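Long-range contacts in hypothetical protein TTHA1785 (Thermus thermophilus, PDB 2EPG), which probably joins RNA ends as a GTP- and manganese-dependent ligase of the RtcB family, sealing 3'-phosphate or 2',3'-cyclic phosphate ends to 5'-hydroxyl ends: residues Tyr80-Gly85 / Val97-Gly102; Val87-Pro92 / Val403-Ser408; Phe105-Gly110 / Ala299-Ala304; Ala338-Lys343 / His355-Thr360; Ala359-Gly364 / Val377-Leu382. One frame throughout, in Å; residues are numbered along the deposited sequence.

Interaction 1: Tyr80-Gly85 / Val97-Gly102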
# COMPACT_ATOMS: atom_id res chain seq x y z
N TYR A 80 -5.22 -14.20 -5.48
CA TYR A 80 -6.05 -15.12 -4.71
C TYR A 80 -7.50 -14.61 -4.70
O TYR A 80 -7.85 -13.70 -3.95
CB TYR A 80 -5.52 -15.20 -3.27
CG TYR A 80 -6.18 -16.27 -2.43
CD1 TYR A 80 -5.83 -17.61 -2.58
CD2 TYR A 80 -7.18 -15.93 -1.51
CE1 TYR A 80 -6.46 -18.60 -1.82
CE2 TYR A 80 -7.81 -16.92 -0.75
CZ TYR A 80 -7.45 -18.25 -0.91
OH TYR A 80 -8.07 -19.23 -0.15
N GLY A 81 -8.34 -15.21 -5.53
CA GLY A 81 -9.73 -14.79 -5.60
C GLY A 81 -9.85 -13.48 -6.37
O GLY A 81 -10.23 -13.48 -7.54
N PHE A 82 -9.54 -12.37 -5.70
CA PHE A 82 -9.57 -11.06 -6.34
C PHE A 82 -8.26 -10.90 -7.09
O PHE A 82 -7.24 -11.49 -6.70
CB PHE A 82 -9.63 -9.93 -5.29
CG PHE A 82 -10.97 -9.74 -4.64
CD1 PHE A 82 -11.62 -10.80 -4.02
CD2 PHE A 82 -11.59 -8.49 -4.64
CE1 PHE A 82 -12.86 -10.61 -3.40
CE2 PHE A 82 -12.83 -8.30 -4.03
CZ PHE A 82 -13.46 -9.35 -3.41
N PRO A 83 -8.26 -10.13 -8.19
CA PRO A 83 -6.98 -9.97 -8.91
C PRO A 83 -6.10 -8.97 -8.18
O PRO A 83 -6.59 -8.14 -7.41
CB PRO A 83 -7.42 -9.44 -10.28
CG PRO A 83 -8.64 -8.63 -9.93
CD PRO A 83 -9.37 -9.56 -8.98
N ILE A 84 -4.79 -9.06 -8.38
CA ILE A 84 -3.89 -8.10 -7.77
C ILE A 84 -4.05 -6.87 -8.64
O ILE A 84 -4.11 -6.97 -9.87
CB ILE A 84 -2.44 -8.61 -7.79
CG1 ILE A 84 -2.35 -9.90 -6.95
CG2 ILE A 84 -1.50 -7.52 -7.23
CD1 ILE A 84 -1.00 -10.57 -6.94
N GLY A 85 -4.17 -5.71 -8.00
CA GLY A 85 -4.39 -4.47 -8.72
C GLY A 85 -5.88 -4.15 -8.68
O GLY A 85 -6.34 -3.22 -9.33
N VAL A 97 -20.48 -7.55 1.21
CA VAL A 97 -19.61 -8.50 1.88
C VAL A 97 -18.19 -7.99 2.03
O VAL A 97 -17.81 -6.99 1.42
CB VAL A 97 -19.56 -9.84 1.11
CG1 VAL A 97 -20.92 -10.52 1.14
CG2 VAL A 97 -19.11 -9.60 -0.35
N VAL A 98 -17.41 -8.68 2.86
CA VAL A 98 -16.00 -8.34 3.04
C VAL A 98 -15.24 -9.64 2.76
O VAL A 98 -15.63 -10.71 3.24
CB VAL A 98 -15.66 -7.85 4.49
CG1 VAL A 98 -16.13 -8.85 5.54
CG2 VAL A 98 -14.12 -7.66 4.62
N SER A 99 -14.19 -9.55 1.95
CA SER A 99 -13.42 -10.73 1.59
C SER A 99 -11.92 -10.63 1.84
O SER A 99 -11.26 -9.77 1.27
CB SER A 99 -13.63 -11.07 0.13
OG SER A 99 -12.73 -12.10 -0.24
N PRO A 100 -11.37 -11.52 2.69
CA PRO A 100 -9.94 -11.49 2.99
C PRO A 100 -9.11 -11.55 1.70
O PRO A 100 -8.05 -10.95 1.60
CB PRO A 100 -9.74 -12.73 3.86
CG PRO A 100 -11.05 -12.87 4.55
CD PRO A 100 -12.05 -12.58 3.46
N GLY A 101 -9.62 -12.29 0.72
CA GLY A 101 -8.91 -12.41 -0.54
C GLY A 101 -8.90 -11.09 -1.29
O GLY A 101 -8.09 -10.89 -2.20
N GLY A 102 -9.81 -10.19 -0.91
CA GLY A 102 -9.90 -8.89 -1.55
C GLY A 102 -8.91 -7.90 -0.98
O GLY A 102 -8.74 -6.81 -1.50

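Interaction 2: Val87-Pro92 / Val403-Ser408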
# COMPACT_ATOMS: atom_id res chain seq x y z
N VAL A 87 -9.73 -3.09 -7.11
CA VAL A 87 -10.41 -2.18 -6.21
C VAL A 87 -11.88 -2.58 -6.30
O VAL A 87 -12.44 -2.67 -7.41
CB VAL A 87 -10.24 -0.70 -6.66
CG1 VAL A 87 -11.12 0.22 -5.81
CG2 VAL A 87 -8.78 -0.29 -6.54
N ALA A 88 -12.50 -2.83 -5.15
CA ALA A 88 -13.91 -3.24 -5.14
C ALA A 88 -14.61 -2.67 -3.92
O ALA A 88 -14.25 -2.99 -2.79
CB ALA A 88 -14.02 -4.78 -5.14
N ALA A 89 -15.61 -1.83 -4.15
CA ALA A 89 -16.36 -1.21 -3.08
C ALA A 89 -17.64 -2.02 -2.82
O ALA A 89 -18.29 -2.48 -3.77
CB ALA A 89 -16.68 0.24 -3.44
N PHE A 90 -17.98 -2.19 -1.54
CA PHE A 90 -19.17 -2.93 -1.13
C PHE A 90 -20.02 -2.10 -0.17
O PHE A 90 -19.49 -1.52 0.78
CB PHE A 90 -18.76 -4.25 -0.49
CG PHE A 90 -18.24 -5.27 -1.48
CD1 PHE A 90 -16.90 -5.30 -1.85
CD2 PHE A 90 -19.11 -6.18 -2.07
CE1 PHE A 90 -16.42 -6.22 -2.79
CE2 PHE A 90 -18.64 -7.11 -3.01
CZ PHE A 90 -17.31 -7.13 -3.37
N ASP A 91 -21.33 -2.05 -0.42
CA ASP A 91 -22.23 -1.26 0.42
C ASP A 91 -22.89 -2.11 1.51
O ASP A 91 -23.72 -2.98 1.22
CB ASP A 91 -23.31 -0.61 -0.43
CG ASP A 91 -24.13 0.41 0.34
OD1 ASP A 91 -24.23 0.31 1.57
OD2 ASP A 91 -24.70 1.31 -0.30
N PRO A 92 -22.57 -1.84 2.78
CA PRO A 92 -23.14 -2.58 3.92
C PRO A 92 -24.66 -2.57 3.92
O PRO A 92 -25.29 -3.57 4.26
CB PRO A 92 -22.57 -1.86 5.15
CG PRO A 92 -21.36 -1.15 4.62
CD PRO A 92 -21.80 -0.68 3.26
N VAL A 403 -14.12 8.27 -10.89
CA VAL A 403 -14.04 6.99 -11.58
C VAL A 403 -13.36 5.78 -10.98
O VAL A 403 -13.46 4.69 -11.55
CB VAL A 403 -13.43 7.18 -13.00
CG1 VAL A 403 -14.11 8.37 -13.70
CG2 VAL A 403 -11.91 7.39 -12.91
N SER A 404 -12.67 5.92 -9.85
CA SER A 404 -11.99 4.75 -9.28
C SER A 404 -12.11 4.67 -7.78
O SER A 404 -11.25 4.09 -7.13
CB SER A 404 -10.50 4.77 -9.68
OG SER A 404 -9.82 5.89 -9.14
N PHE A 405 -13.17 5.24 -7.23
CA PHE A 405 -13.33 5.28 -5.77
C PHE A 405 -12.05 5.90 -5.17
O PHE A 405 -11.49 5.40 -4.19
CB PHE A 405 -13.57 3.86 -5.23
CG PHE A 405 -14.86 3.24 -5.74
CD1 PHE A 405 -14.83 2.21 -6.67
CD2 PHE A 405 -16.09 3.71 -5.30
CE1 PHE A 405 -16.02 1.66 -7.15
CE2 PHE A 405 -17.28 3.18 -5.78
CZ PHE A 405 -17.25 2.15 -6.71
N GLY A 406 -11.59 6.98 -5.80
CA GLY A 406 -10.40 7.66 -5.34
C GLY A 406 -9.22 6.71 -5.15
O GLY A 406 -8.59 6.72 -4.10
N SER A 407 -8.94 5.90 -6.17
CA SER A 407 -7.88 4.91 -6.13
C SER A 407 -6.86 5.05 -7.26
O SER A 407 -7.19 5.52 -8.34
CB SER A 407 -8.48 3.51 -6.20
OG SER A 407 -9.40 3.30 -5.14
N SER A 408 -5.63 4.61 -7.02
CA SER A 408 -4.63 4.65 -8.05
C SER A 408 -3.79 3.37 -8.03
O SER A 408 -4.15 2.39 -7.38
CB SER A 408 -3.75 5.89 -7.90
OG SER A 408 -3.04 6.12 -9.11

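Interaction 3: Phe105-Gly110 / Ala299-Ala304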
# COMPACT_ATOMS: atom_id res chain seq x y z
N PHE A 105 -3.03 -11.40 1.58
CA PHE A 105 -2.48 -11.90 2.82
C PHE A 105 -1.65 -10.91 3.62
O PHE A 105 -1.81 -10.83 4.84
CB PHE A 105 -1.73 -13.22 2.58
CG PHE A 105 -2.67 -14.41 2.54
CD1 PHE A 105 -3.51 -14.62 1.44
CD2 PHE A 105 -2.82 -15.23 3.66
CE1 PHE A 105 -4.51 -15.62 1.48
CE2 PHE A 105 -3.81 -16.23 3.70
CZ PHE A 105 -4.65 -16.42 2.62
N ASP A 106 -0.80 -10.13 2.97
CA ASP A 106 -0.03 -9.18 3.74
C ASP A 106 -0.82 -7.88 3.95
O ASP A 106 -0.68 -6.92 3.21
CB ASP A 106 1.31 -8.88 3.09
CG ASP A 106 2.25 -8.11 4.02
OD1 ASP A 106 3.45 -7.95 3.68
OD2 ASP A 106 1.80 -7.66 5.09
N ILE A 107 -1.67 -7.89 4.97
CA ILE A 107 -2.51 -6.76 5.31
C ILE A 107 -1.68 -5.53 5.59
O ILE A 107 -0.76 -5.54 6.41
CB ILE A 107 -3.41 -7.08 6.52
CG1 ILE A 107 -4.32 -8.26 6.15
CG2 ILE A 107 -4.25 -5.84 6.92
CD1 ILE A 107 -5.14 -8.83 7.31
N ASN A 108 -2.05 -4.46 4.89
CA ASN A 108 -1.37 -3.18 4.96
C ASN A 108 0.10 -3.25 4.63
O ASN A 108 0.90 -2.53 5.22
CB ASN A 108 -1.55 -2.47 6.31
CG ASN A 108 -1.07 -1.01 6.27
OD1 ASN A 108 -0.69 -0.48 5.21
ND2 ASN A 108 -1.08 -0.34 7.43
N CYS A 109 0.45 -4.15 3.72
CA CYS A 109 1.82 -4.18 3.22
C CYS A 109 1.73 -2.78 2.59
O CYS A 109 0.73 -2.46 1.92
CB CYS A 109 1.98 -5.22 2.11
SG CYS A 109 3.51 -5.06 1.12
N GLY A 110 2.72 -1.94 2.82
CA GLY A 110 2.63 -0.61 2.27
C GLY A 110 3.96 0.08 2.10
O GLY A 110 5.01 -0.56 2.16
N ALA A 299 -6.50 -4.29 13.12
CA ALA A 299 -5.43 -4.46 14.11
C ALA A 299 -4.14 -4.79 13.37
O ALA A 299 -3.07 -4.27 13.68
CB ALA A 299 -5.79 -5.58 15.11
N ALA A 300 -4.24 -5.65 12.37
CA ALA A 300 -3.07 -6.01 11.59
C ALA A 300 -2.55 -4.76 10.87
O ALA A 300 -1.35 -4.51 10.82
CB ALA A 300 -3.43 -7.10 10.59
N ALA A 301 -3.46 -3.97 10.31
CA ALA A 301 -3.04 -2.76 9.60
C ALA A 301 -2.32 -1.80 10.54
O ALA A 301 -1.31 -1.21 10.17
CB ALA A 301 -4.27 -2.07 8.96
N ASN A 302 -2.83 -1.63 11.75
CA ASN A 302 -2.22 -0.73 12.72
C ASN A 302 -0.83 -1.22 13.09
O ASN A 302 0.07 -0.42 13.37
CB ASN A 302 -3.09 -0.61 13.98
CG ASN A 302 -4.40 0.11 13.71
OD1 ASN A 302 -5.35 0.07 14.52
ND2 ASN A 302 -4.45 0.80 12.58
N PHE A 303 -0.66 -2.53 13.09
CA PHE A 303 0.63 -3.12 13.41
C PHE A 303 1.59 -2.77 12.28
O PHE A 303 2.74 -2.39 12.51
CB PHE A 303 0.50 -4.65 13.54
CG PHE A 303 1.81 -5.33 13.84
CD1 PHE A 303 2.44 -5.15 15.07
CD2 PHE A 303 2.42 -6.14 12.90
CE1 PHE A 303 3.65 -5.77 15.35
CE2 PHE A 303 3.63 -6.76 13.16
CZ PHE A 303 4.25 -6.58 14.39
N ALA A 304 1.11 -2.90 11.04
CA ALA A 304 1.96 -2.57 9.89
C ALA A 304 2.32 -1.09 9.92
O ALA A 304 3.45 -0.71 9.63
CB ALA A 304 1.23 -2.93 8.56

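Interaction 4: Ala338-Lys343 / His355-Thr360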
# COMPACT_ATOMS: atom_id res chain seq x y z
N ALA A 338 -0.99 2.43 2.49
CA ALA A 338 -1.14 1.00 2.27
C ALA A 338 -1.32 0.65 0.80
O ALA A 338 -1.80 1.46 0.02
CB ALA A 338 -2.35 0.50 3.06
N HIS A 339 -0.94 -0.58 0.45
CA HIS A 339 -1.10 -1.11 -0.90
C HIS A 339 -2.10 -2.27 -0.86
O HIS A 339 -2.58 -2.72 -1.89
CB HIS A 339 0.26 -1.58 -1.47
CG HIS A 339 1.11 -0.46 -2.00
ND1 HIS A 339 1.95 -0.61 -3.08
CD2 HIS A 339 1.21 0.84 -1.63
CE1 HIS A 339 2.52 0.55 -3.37
NE2 HIS A 339 2.08 1.45 -2.50
N ASN A 340 -2.39 -2.77 0.35
CA ASN A 340 -3.38 -3.85 0.55
C ASN A 340 -4.21 -3.44 1.76
O ASN A 340 -3.67 -3.32 2.86
CB ASN A 340 -2.73 -5.21 0.88
CG ASN A 340 -1.95 -5.80 -0.28
OD1 ASN A 340 -2.39 -5.78 -1.43
ND2 ASN A 340 -0.78 -6.35 0.02
N ASN A 341 -5.51 -3.23 1.57
CA ASN A 341 -6.35 -2.85 2.69
C ASN A 341 -7.81 -2.66 2.30
O ASN A 341 -8.11 -2.41 1.15
CB ASN A 341 -5.84 -1.54 3.29
CG ASN A 341 -5.83 -1.56 4.80
OD1 ASN A 341 -5.46 -0.57 5.44
ND2 ASN A 341 -6.23 -2.69 5.38
N ALA A 342 -8.71 -2.80 3.26
CA ALA A 342 -10.13 -2.56 3.02
C ALA A 342 -10.44 -1.47 4.03
O ALA A 342 -10.08 -1.58 5.20
CB ALA A 342 -10.96 -3.80 3.29
N LYS A 343 -11.10 -0.41 3.58
CA LYS A 343 -11.40 0.70 4.45
C LYS A 343 -12.78 1.25 4.19
O LYS A 343 -13.25 1.22 3.05
CB LYS A 343 -10.39 1.83 4.22
CG LYS A 343 -8.95 1.35 4.25
CD LYS A 343 -8.01 2.51 4.34
CE LYS A 343 -8.22 3.29 5.61
NZ LYS A 343 -7.51 4.58 5.46
N HIS A 355 -12.22 -2.44 -0.92
CA HIS A 355 -11.17 -3.45 -0.91
C HIS A 355 -10.14 -3.01 -1.95
O HIS A 355 -10.48 -2.70 -3.11
CB HIS A 355 -11.68 -4.84 -1.34
CG HIS A 355 -12.61 -5.50 -0.37
ND1 HIS A 355 -13.93 -5.12 -0.21
CD2 HIS A 355 -12.42 -6.56 0.45
CE1 HIS A 355 -14.51 -5.92 0.66
NE2 HIS A 355 -13.62 -6.81 1.08
N ARG A 356 -8.88 -2.98 -1.53
CA ARG A 356 -7.80 -2.60 -2.42
C ARG A 356 -6.68 -3.58 -2.20
O ARG A 356 -6.11 -3.63 -1.11
CB ARG A 356 -7.29 -1.18 -2.12
CG ARG A 356 -8.30 -0.03 -2.38
CD ARG A 356 -7.60 1.34 -2.41
NE ARG A 356 -8.52 2.45 -2.66
CZ ARG A 356 -9.19 3.10 -1.71
NH1 ARG A 356 -10.01 4.09 -2.05
NH2 ARG A 356 -9.06 2.77 -0.43
N LYS A 357 -6.39 -4.39 -3.21
CA LYS A 357 -5.30 -5.35 -3.12
C LYS A 357 -4.34 -4.95 -4.22
O LYS A 357 -4.68 -5.03 -5.40
CB LYS A 357 -5.77 -6.78 -3.39
CG LYS A 357 -4.69 -7.81 -3.03
CD LYS A 357 -4.76 -9.11 -3.82
CE LYS A 357 -6.13 -9.73 -3.83
NZ LYS A 357 -6.12 -11.12 -4.36
N GLY A 358 -3.15 -4.50 -3.83
CA GLY A 358 -2.18 -4.07 -4.82
C GLY A 358 -2.67 -2.83 -5.56
O GLY A 358 -2.57 -2.73 -6.78
N ALA A 359 -3.22 -1.90 -4.80
CA ALA A 359 -3.72 -0.65 -5.36
C ALA A 359 -3.71 0.30 -4.17
O ALA A 359 -3.73 -0.14 -3.02
CB ALA A 359 -5.13 -0.81 -5.91
N THR A 360 -3.68 1.59 -4.46
CA THR A 360 -3.60 2.59 -3.41
C THR A 360 -4.78 3.51 -3.33
O THR A 360 -5.51 3.68 -4.29
CB THR A 360 -2.38 3.52 -3.64
OG1 THR A 360 -2.43 4.06 -4.97
CG2 THR A 360 -1.07 2.76 -3.44
O HOH W 1 -4.52 0.38 -0.14
O HOH W 2 -7.48 0.41 0.78

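Interaction 5: Ala359-Gly364 / Val377-Leu382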
# COMPACT_ATOMS: atom_id res chain seq x y z
N ALA A 359 -3.22 -1.90 -4.80
CA ALA A 359 -3.72 -0.65 -5.36
C ALA A 359 -3.71 0.30 -4.17
O ALA A 359 -3.73 -0.14 -3.02
CB ALA A 359 -5.13 -0.81 -5.91
N THR A 360 -3.68 1.59 -4.46
CA THR A 360 -3.60 2.59 -3.41
C THR A 360 -4.78 3.51 -3.33
O THR A 360 -5.51 3.68 -4.29
CB THR A 360 -2.38 3.52 -3.64
OG1 THR A 360 -2.43 4.06 -4.97
CG2 THR A 360 -1.07 2.76 -3.44
N ARG A 361 -4.96 4.09 -2.14
CA ARG A 361 -6.00 5.07 -1.94
C ARG A 361 -5.29 6.26 -2.57
O ARG A 361 -4.08 6.40 -2.44
CB ARG A 361 -6.25 5.36 -0.46
CG ARG A 361 -7.47 6.23 -0.22
CD ARG A 361 -7.56 6.72 1.23
NE ARG A 361 -6.55 7.73 1.52
CZ ARG A 361 -6.49 8.41 2.66
NH1 ARG A 361 -5.53 9.32 2.85
NH2 ARG A 361 -7.37 8.18 3.61
N ALA A 362 -6.04 7.11 -3.25
CA ALA A 362 -5.41 8.24 -3.93
C ALA A 362 -6.36 9.42 -3.98
O ALA A 362 -6.85 9.79 -5.06
CB ALA A 362 -5.01 7.82 -5.34
N PHE A 363 -6.64 9.98 -2.80
CA PHE A 363 -7.54 11.11 -2.71
C PHE A 363 -7.03 12.35 -3.45
O PHE A 363 -5.81 12.57 -3.59
CB PHE A 363 -7.83 11.41 -1.24
CG PHE A 363 -8.76 10.42 -0.59
CD1 PHE A 363 -8.99 10.44 0.79
CD2 PHE A 363 -9.40 9.44 -1.36
CE1 PHE A 363 -9.83 9.51 1.39
CE2 PHE A 363 -10.26 8.50 -0.77
CZ PHE A 363 -10.47 8.53 0.61
N GLY A 364 -7.97 13.15 -3.93
CA GLY A 364 -7.61 14.33 -4.70
C GLY A 364 -7.71 15.66 -4.00
O GLY A 364 -8.10 15.73 -2.83
N VAL A 377 -2.96 20.10 -4.00
CA VAL A 377 -2.47 19.30 -5.11
C VAL A 377 -2.88 17.84 -5.12
O VAL A 377 -2.72 17.17 -6.13
CB VAL A 377 -0.93 19.36 -5.20
CG1 VAL A 377 -0.47 20.80 -5.31
CG2 VAL A 377 -0.31 18.68 -3.99
N GLY A 378 -3.42 17.35 -4.01
CA GLY A 378 -3.83 15.96 -3.94
C GLY A 378 -2.92 15.10 -3.05
O GLY A 378 -1.79 15.49 -2.74
N GLN A 379 -3.41 13.94 -2.66
CA GLN A 379 -2.67 13.02 -1.81
C GLN A 379 -1.47 12.41 -2.53
O GLN A 379 -1.55 12.06 -3.70
CB GLN A 379 -3.59 11.87 -1.38
CG GLN A 379 -2.94 10.81 -0.46
CD GLN A 379 -3.66 9.49 -0.57
OE1 GLN A 379 -4.81 9.35 -0.16
NE2 GLN A 379 -3.00 8.52 -1.17
N PRO A 380 -0.33 12.27 -1.83
CA PRO A 380 0.83 11.66 -2.49
C PRO A 380 0.51 10.17 -2.74
O PRO A 380 -0.19 9.54 -1.95
CB PRO A 380 1.95 11.81 -1.45
CG PRO A 380 1.53 13.00 -0.62
CD PRO A 380 0.02 12.82 -0.51
N VAL A 381 1.01 9.63 -3.84
CA VAL A 381 0.81 8.22 -4.16
C VAL A 381 2.22 7.72 -4.38
O VAL A 381 2.93 8.20 -5.28
CB VAL A 381 -0.01 8.03 -5.46
CG1 VAL A 381 -0.03 6.54 -5.85
CG2 VAL A 381 -1.43 8.53 -5.25
N LEU A 382 2.62 6.76 -3.56
CA LEU A 382 3.98 6.22 -3.61
C LEU A 382 3.98 4.93 -4.40
O LEU A 382 3.33 3.95 -4.03
CB LEU A 382 4.48 5.98 -2.18
CG LEU A 382 4.26 7.19 -1.25
CD1 LEU A 382 4.72 6.89 0.18
CD2 LEU A 382 5.01 8.39 -1.82

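Interaction 1: Tyr80-Gly85 / Val97-Gly102
The loop that leads into strand 86-90 is wedged here against the glycine-rich turn that follows strand 97-98, and F82 does most of the work. With CG anti to the carbonyl carbon (chi1 -76°), its ring lies flat against the turn, and the CA of G102 sits over the middle of one face, 3.5 Å from the centroid of the F82 ring and only 15° off the normal. This is a CH-pi contact made by backbone. Farther out, S99 OG approaches the ring obliquely, 3.5 Å from F82 CE1. The S99 hydroxyl has its main partner in A281 O and takes a weak bond from G101 N. The turn itself closes with a bond of 2.7 Å from G102 N to S99 O, and both glycines face the loop with bare backbone. A side chain could hardly be accommodated at either: a CB on G102 would crowd F82 CE2, and one on G101 would press on the carbonyl oxygen of Y80. Y80 brings the edge of its ring to the turn, CD2 4.0 Å from G101 CA. No hydrogen bond joins the two segments, and two acceptors, Y80 O and G101 O, face each other at 3.3 Å. K357 NZ bonds to the carbonyls of Y80 and F82, and its charge probably eases that repulsion. Residues V60, L63 and L280 also pack on the F82 ring.

Interaction 2: Val87-Pro92 / Val403-Ser408
Apolar packing joins strand 86-90 to the bend between helix 398-403 and strand 407-408. The methyl of A89 stands over the centre of one face of F405, with CB 3.8 Å from the ring centroid and 10° off the normal, a well-centred CH-pi contact. Two residues back on the same side of the strand, V87 comes at that ring obliquely, V87 CG1 lying 4.3 Å from F405 CD1. The valine straddles S407: CG1 is 3.6 Å from S407 OG, while CG2 rests 3.8 Å from S407 CB. Its side chain is about 9 Å from that of H410, the predicted site of guanylylation. H347 meets F405 edge-to-face, so the ring is held by more than the strand. An alanine in place of F405 would remove the aromatic face from A89 and the edge-to-face partner from H347, and would probably loosen the seating of the bend on the strand.

Polar bonds run within the bend rather than across the contact. S404, the first residue beyond the helix, gives its hydroxyl to S407 O at 2.8 Å from OG, in the carbonyl plane on a lone pair; A400 O, also within reach, would compete for the same proton. R356 reaches in from outside, NE to S407 OG and NH1 to F405 O. With the S407 hydroxyl and the F405 carbonyl bonded to R356, V87 and A89 meet the bend by packing alone.

Interaction 3: Phe105-Gly110 / Ala299-Ala304
Residues D106 to C109 form a type II beta turn, closed by a 3.0 Å bond from C109 N to D106 O, and its corner comes against the helix with the CA of N108 only 4.9 Å from the CA of A301. N108 takes the turn position with positive phi, and its side chain, CG anti to the backbone N (chi1 -169°), reaches across to the helix backbone. ND2 donates to A301 O at 2.9 Å; the bond is fairly straight, 154° at the hydrogen, and the acceptor lies in the plane of the asparagine amide, whereas the donor stands above the carbonyl plane of A301. Beside this bond the CB atoms of N108 and A304 touch at 3.6 Å, and the A304 methyl also presses on N108 O, 3.4 Å from its CB. The partner is helix 288-321, which shows the turn a strip of three methyls, A300, A301 and A304; such small side chains let the loop backbone come this close. I107 fills the other end, its CG2 branch, anti to the backbone N, 4.0 Å from A300 CB. The turn also holds D106, a predicted ligand of the first manganese ion, whose OD2 accepts from S249 N. On the side of strand 332-347, N108 and C109 make backbone bonds to N340 and H339, and R308 reaches N108 O from farther along the helix.

Interaction 4: Ala338-Lys343 / His355-Thr360
H339 and T360 lie side by side and point the same way: the T360 methyl CG2 is 3.5 Å from H339 CD2 and equally close to its NE2. Both polar ends look beyond the pair. H339 ND1 bonds to H410 ND1 and its NE2 to L382 O, which would fix the rotation of the ring, while T360 OG1, in the crowded position between the backbone N and the carbonyl carbon, bonds to C409 O. H339 is a predicted ligand of the second manganese ion and, with N340, part of the predicted GMP site. N340 turns its amide back across the strands, its OD1 accepting from G358 N at 2.8 Å in the carbonyl plane and lying 3.5 Å from K357 CG. H339 O takes A359 N on a lone pair at 3.1 Å and, weakly, G358 N. This is the open end of the antiparallel hairpin of strands 332-347 and 350-357, where the axes of 340-343 and 355-357 run 176° apart. Here N341 and R356 form a hydrogen-bonded pair: N341 N donates to R356 O at 2.8 Å, nearly along the C=O axis, and R356 N returns a bond to N341 O. On the face carrying N340 and K357, the A342 methyl sits over one face of the H355 ring, toward its rim, while H355 NE2 pairs with S99 N. R356 extends from the opposite face: its NE bonds to S407 OG, E345 forms a salt bridge with NH2, and a water in the guanidinium plane, 3.1 Å from NH2, donates to N341 O.

Interaction 5: Ala359-Gly364 / Val377-Leu382
A buried, mostly polar contact ties the stretch just beyond the 332-357 hairpin to the entrance of strand 380-383, and the amide of Q379 is its hub. Anti to the backbone N at CG and extended beyond it, Q379 pushes its amide between the carbonyl of R361 and the R361 guanidinium. NE2 donates to R361 O at 2.7 Å, from above the carbonyl plane, and its other hydrogen goes to P380 O at 3.1 Å. OE1 is gripped side-on by the arginine, 2.9 Å from R361 NE and 3.1 Å from R361 NH1, with the two flat groups 41° apart; F363 N adds a weak bond. So many donors on one oxygen, one group charged, would probably polarise the amide strongly. The touching stretches run roughly antiparallel, yet the pairing belongs largely to this side chain: the backbone supplies one bond, Q379 N to F363 O, while strand 360-361 finds its sheet partner in strand 407-408. Within its own segment R361 is steadied by F363, whose CD1 lies over the centre of the guanidinium. An alanine in place of Q379 would take away both grips on R361 and probably leave the arginine and its carbonyl poorly held. Nearer the predicted nucleotide site, A362 CB and V381 CG2 form an apolar pair at 3.7 Å, and V381 CG1 packs 3.6 Å from T360 OG1, bonded to C409 O.

How the interactions relate
Along the chain, interaction 1 opens first with 80-85. Interaction 2 begins at 87-92 before 97-102 completes interaction 1, so the two cross, F82 packing on A88. Interaction 2 then stays open until 403-408, and everything else falls within that span. Interaction 3 ties the 105-110 turn to helix 288-321; interaction 4 follows it, closing the 332-357 hairpin, and interaction 5 starts on A359 and T360, where interaction 4 ends. The hairpin is the hub: K357 and H355 reach interaction 1, R356 reaches S407 of interaction 2, N340 pairs with N108 of interaction 3, and H339 meets L382 of interaction 5. Strands 360-361 and 407-408 join interactions 5 and 2.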